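Prolyl endopeptidase (Myxococcus xanthus, PDB 2BKL) probably hydrolyses oligopeptides on the carboxyl side of proline, and also of alanine, as a serine peptidase of the S9A family. Local coordinates at residues 88-100 and 108-122. Numbering follows the deposited sequence.
Sequences HKDKEKAILYWRQ and VLLDPNGWSKDGTVS
Lys93 runs across Pro112 and Asn113 to reach the turn before strand 121-128. Its CB lies 3.4 Å from Asn113 OD1, CD rests on Pro112 CB at 3.8 Å, CE passes Val121 O, and a bend at the last torsion (chi4 -65°) brings NZ to Gly119 O at 2.9 Å, above the carbonyl plane. A lysine suits this path: its methylenes pack on proline, while its ammonium also forms a salt bridge with Asp655, to which Ser122 OG is hydrogen-bonded. Asn113 serves the Lys93 backbone with both ends of its amide: ND2 gives Lys93 O a nearly straight bond (3.0 Å, 170°), and OD1 takes a weak one from Lys93 N. Asp111 OD1, through its syn lone pair, accepts from ND2 as well, so that the two bonds from ND2 together hold the amide's rotation. A leucine here would probably leave the Lys93 carbonyl and Asp111 OD1 without the amide donor they share. Farther along, Leu96 CD2 lies beside Leu110 CD1 (3.8 Å) and Leu109 CD2, while Tyr97 CE2 meets Val108 CG2. Leu96 O accepts from both Leu109 N and Leu110 N, the mark of a classic beta bulge in the hairpin of strands 95-100 and 107-110, the outer half of a four-stranded antiparallel beta-propeller blade.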
# COMPACT_ATOMS: atom_id res chain seq x y z
N HIS A 88 2.20 -2.37 -22.24
CA HIS A 88 2.27 -3.11 -23.51
C HIS A 88 2.85 -4.50 -23.23
O HIS A 88 3.55 -4.72 -22.23
CB HIS A 88 3.15 -2.38 -24.54
CG HIS A 88 2.69 -1.00 -24.91
ND1 HIS A 88 1.44 -0.75 -25.42
CD2 HIS A 88 3.33 0.19 -24.87
CE1 HIS A 88 1.32 0.55 -25.65
NE2 HIS A 88 2.45 1.14 -25.32
N LYS A 89 2.58 -5.45 -24.11
CA LYS A 89 3.02 -6.83 -23.90
C LYS A 89 4.50 -7.01 -24.10
O LYS A 89 5.03 -8.07 -23.75
CB LYS A 89 2.25 -7.80 -24.80
CG LYS A 89 0.80 -7.93 -24.43
CD LYS A 89 0.20 -9.18 -25.02
CE LYS A 89 -1.28 -9.23 -24.74
NZ LYS A 89 -1.80 -10.58 -25.09
N ASP A 90 5.17 -6.01 -24.69
CA ASP A 90 6.60 -6.10 -25.00
C ASP A 90 7.45 -5.06 -24.29
O ASP A 90 8.55 -4.72 -24.74
CB ASP A 90 6.82 -6.05 -26.52
CG ASP A 90 6.36 -4.74 -27.16
OD1 ASP A 90 5.69 -3.89 -26.53
OD2 ASP A 90 6.63 -4.49 -28.35
N LYS A 91 6.95 -4.59 -23.15
CA LYS A 91 7.66 -3.61 -22.34
C LYS A 91 7.71 -4.02 -20.86
O LYS A 91 6.76 -4.60 -20.32
CB LYS A 91 7.00 -2.22 -22.45
CG LYS A 91 6.88 -1.66 -23.87
CD LYS A 91 8.21 -1.26 -24.45
CE LYS A 91 8.01 -0.38 -25.69
NZ LYS A 91 9.25 -0.19 -26.47
N GLU A 92 8.79 -3.65 -20.21
CA GLU A 92 9.02 -4.02 -18.80
C GLU A 92 8.37 -3.08 -17.79
O GLU A 92 8.13 -3.51 -16.65
CB GLU A 92 10.52 -4.13 -18.53
CG GLU A 92 11.16 -5.32 -19.25
CD GLU A 92 10.61 -6.63 -18.80
OE1 GLU A 92 10.57 -6.81 -17.60
OE2 GLU A 92 10.22 -7.46 -19.63
N LYS A 93 8.10 -1.84 -18.19
CA LYS A 93 7.49 -0.80 -17.37
C LYS A 93 6.39 -0.11 -18.16
O LYS A 93 6.48 -0.03 -19.39
CB LYS A 93 8.55 0.24 -16.98
CG LYS A 93 9.67 -0.27 -16.10
CD LYS A 93 10.64 0.87 -15.78
CE LYS A 93 11.89 0.45 -15.11
NZ LYS A 93 11.62 -0.10 -13.76
N ALA A 94 5.40 0.41 -17.45
CA ALA A 94 4.36 1.22 -18.04
C ALA A 94 4.88 2.56 -18.54
O ALA A 94 5.89 3.05 -18.05
CB ALA A 94 3.27 1.46 -17.04
N ILE A 95 4.16 3.14 -19.49
CA ILE A 95 4.56 4.34 -20.20
C ILE A 95 3.45 5.39 -20.12
O ILE A 95 2.29 5.05 -20.30
CB ILE A 95 4.84 3.95 -21.69
CG1 ILE A 95 6.02 2.98 -21.76
CG2 ILE A 95 5.06 5.18 -22.58
CD1 ILE A 95 6.30 2.45 -23.14
N LEU A 96 3.82 6.65 -19.91
CA LEU A 96 2.88 7.78 -19.88
C LEU A 96 2.71 8.35 -21.28
O LEU A 96 3.69 8.70 -21.92
CB LEU A 96 3.40 8.86 -18.93
CG LEU A 96 2.47 10.07 -18.79
CD1 LEU A 96 1.13 9.71 -18.24
CD2 LEU A 96 3.09 11.15 -17.90
N TYR A 97 1.47 8.37 -21.77
CA TYR A 97 1.06 8.92 -23.05
C TYR A 97 0.21 10.16 -22.88
O TYR A 97 -0.41 10.38 -21.84
CB TYR A 97 0.18 7.88 -23.77
CG TYR A 97 0.95 6.72 -24.33
CD1 TYR A 97 1.29 5.64 -23.56
CD2 TYR A 97 1.35 6.73 -25.67
CE1 TYR A 97 2.00 4.58 -24.09
CE2 TYR A 97 2.08 5.67 -26.20
CZ TYR A 97 2.38 4.61 -25.39
OH TYR A 97 3.11 3.56 -25.92
N TRP A 98 0.11 10.94 -23.94
CA TRP A 98 -0.87 12.00 -24.04
C TRP A 98 -1.47 12.07 -25.44
O TRP A 98 -0.90 11.57 -26.41
CB TRP A 98 -0.29 13.37 -23.63
CG TRP A 98 0.60 13.99 -24.66
CD1 TRP A 98 1.90 13.67 -24.91
CD2 TRP A 98 0.27 15.06 -25.54
NE1 TRP A 98 2.39 14.44 -25.93
CE2 TRP A 98 1.41 15.32 -26.32
CE3 TRP A 98 -0.87 15.82 -25.76
CZ2 TRP A 98 1.44 16.32 -27.30
CZ3 TRP A 98 -0.85 16.81 -26.74
CH2 TRP A 98 0.30 17.05 -27.49
N ARG A 99 -2.64 12.70 -25.52
CA ARG A 99 -3.24 13.02 -26.79
C ARG A 99 -4.05 14.29 -26.69
O ARG A 99 -4.53 14.68 -25.60
CB ARG A 99 -4.13 11.88 -27.28
CG ARG A 99 -5.31 11.57 -26.41
CD ARG A 99 -6.28 10.56 -27.04
NE ARG A 99 -5.72 9.23 -27.07
CZ ARG A 99 -6.22 8.21 -27.75
NH1 ARG A 99 -7.30 8.37 -28.50
NH2 ARG A 99 -5.61 7.03 -27.70
N GLN A 100 -4.20 14.94 -27.84
CA GLN A 100 -5.00 16.13 -27.96
C GLN A 100 -6.41 15.73 -28.35
O GLN A 100 -6.64 15.24 -29.46
CB GLN A 100 -4.41 17.04 -29.02
CG GLN A 100 -5.15 18.37 -29.11
CD GLN A 100 -4.69 19.32 -28.03
OE1 GLN A 100 -3.50 19.54 -27.89
NE2 GLN A 100 -5.63 19.85 -27.25
N VAL A 108 3.98 9.14 -26.90
CA VAL A 108 4.72 8.82 -25.70
C VAL A 108 5.26 10.10 -25.10
O VAL A 108 5.83 10.93 -25.81
CB VAL A 108 5.91 7.90 -26.02
CG1 VAL A 108 6.82 7.74 -24.80
CG2 VAL A 108 5.45 6.56 -26.52
N LEU A 109 5.07 10.27 -23.80
CA LEU A 109 5.58 11.45 -23.07
C LEU A 109 6.73 11.05 -22.17
O LEU A 109 7.82 11.64 -22.22
CB LEU A 109 4.48 12.06 -22.20
CG LEU A 109 4.84 13.40 -21.53
CD1 LEU A 109 5.27 14.47 -22.51
CD2 LEU A 109 3.66 13.88 -20.72
N LEU A 110 6.52 10.02 -21.35
CA LEU A 110 7.56 9.52 -20.45
C LEU A 110 7.63 8.01 -20.59
O LEU A 110 6.67 7.32 -20.28
CB LEU A 110 7.31 9.89 -19.00
CG LEU A 110 7.32 11.36 -18.62
CD1 LEU A 110 6.85 11.55 -17.18
CD2 LEU A 110 8.69 12.00 -18.85
N ASP A 111 8.79 7.50 -21.00
CA ASP A 111 9.02 6.07 -21.15
C ASP A 111 10.19 5.63 -20.26
O ASP A 111 11.36 5.73 -20.65
CB ASP A 111 9.31 5.74 -22.61
CG ASP A 111 9.54 4.26 -22.85
OD1 ASP A 111 9.48 3.46 -21.87
OD2 ASP A 111 9.80 3.82 -24.00
N PRO A 112 9.89 5.19 -19.05
CA PRO A 112 10.94 4.83 -18.11
C PRO A 112 11.77 3.65 -18.57
O PRO A 112 12.85 3.47 -18.02
CB PRO A 112 10.20 4.50 -16.81
CG PRO A 112 8.80 4.56 -17.11
CD PRO A 112 8.54 5.08 -18.46
N ASN A 113 11.31 2.85 -19.53
CA ASN A 113 12.15 1.80 -20.09
C ASN A 113 13.42 2.36 -20.71
O ASN A 113 14.41 1.63 -20.83
CB ASN A 113 11.39 0.97 -21.12
CG ASN A 113 10.13 0.32 -20.55
OD1 ASN A 113 10.22 -0.65 -19.80
ND2 ASN A 113 8.96 0.88 -20.85
N GLY A 114 13.40 3.63 -21.09
CA GLY A 114 14.57 4.26 -21.68
C GLY A 114 15.43 5.06 -20.73
O GLY A 114 16.41 5.67 -21.18
N TRP A 115 15.13 5.02 -19.43
CA TRP A 115 15.83 5.81 -18.42
C TRP A 115 17.09 5.18 -17.86
O TRP A 115 17.82 5.82 -17.10
CB TRP A 115 14.88 6.16 -17.27
CG TRP A 115 13.78 7.06 -17.64
CD1 TRP A 115 13.53 7.61 -18.87
CD2 TRP A 115 12.73 7.52 -16.78
NE1 TRP A 115 12.41 8.39 -18.81
CE2 TRP A 115 11.90 8.35 -17.54
CE3 TRP A 115 12.41 7.30 -15.43
CZ2 TRP A 115 10.79 8.97 -17.00
CZ3 TRP A 115 11.31 7.90 -14.92
CH2 TRP A 115 10.52 8.75 -15.69
N SER A 116 17.34 3.95 -18.25
CA SER A 116 18.54 3.21 -17.85
C SER A 116 18.63 1.99 -18.76
O SER A 116 17.67 1.66 -19.45
CB SER A 116 18.46 2.78 -16.37
OG SER A 116 17.48 1.76 -16.17
N LYS A 117 19.78 1.33 -18.78
CA LYS A 117 19.94 0.17 -19.67
C LYS A 117 19.34 -1.11 -19.09
O LYS A 117 19.04 -2.06 -19.82
CB LYS A 117 21.43 -0.03 -20.00
CG LYS A 117 21.71 -0.94 -21.21
CD LYS A 117 21.34 -0.26 -22.54
CE LYS A 117 20.39 -1.11 -23.40
NZ LYS A 117 21.08 -2.27 -24.04
N ASP A 118 19.11 -1.11 -17.78
CA ASP A 118 18.74 -2.32 -17.05
C ASP A 118 17.46 -2.20 -16.19
O ASP A 118 17.23 -3.02 -15.30
CB ASP A 118 19.92 -2.74 -16.16
CG ASP A 118 20.35 -1.64 -15.18
OD1 ASP A 118 19.78 -0.51 -15.20
OD2 ASP A 118 21.24 -1.83 -14.34
N GLY A 119 16.63 -1.19 -16.47
CA GLY A 119 15.35 -1.07 -15.78
C GLY A 119 15.40 -0.61 -14.34
O GLY A 119 14.45 -0.86 -13.59
N THR A 120 16.46 0.09 -13.95
CA THR A 120 16.68 0.45 -12.55
C THR A 120 16.33 1.89 -12.16
O THR A 120 16.73 2.36 -11.09
CB THR A 120 18.13 0.17 -12.14
OG1 THR A 120 19.03 0.85 -13.01
CG2 THR A 120 18.46 -1.34 -12.26
N VAL A 121 15.59 2.59 -13.01
CA VAL A 121 15.02 3.89 -12.66
C VAL A 121 13.55 3.86 -13.06
O VAL A 121 13.22 3.54 -14.20
CB VAL A 121 15.74 5.07 -13.35
CG1 VAL A 121 15.19 6.43 -12.81
CG2 VAL A 121 17.24 4.97 -13.12
N SER A 122 12.69 4.19 -12.11
CA SER A 122 11.25 4.10 -12.28
C SER A 122 10.56 5.47 -12.23
O SER A 122 11.06 6.43 -11.70
CB SER A 122 10.65 3.23 -11.19
OG SER A 122 11.05 1.89 -11.40
O HOH W 1 10.68 1.55 -24.62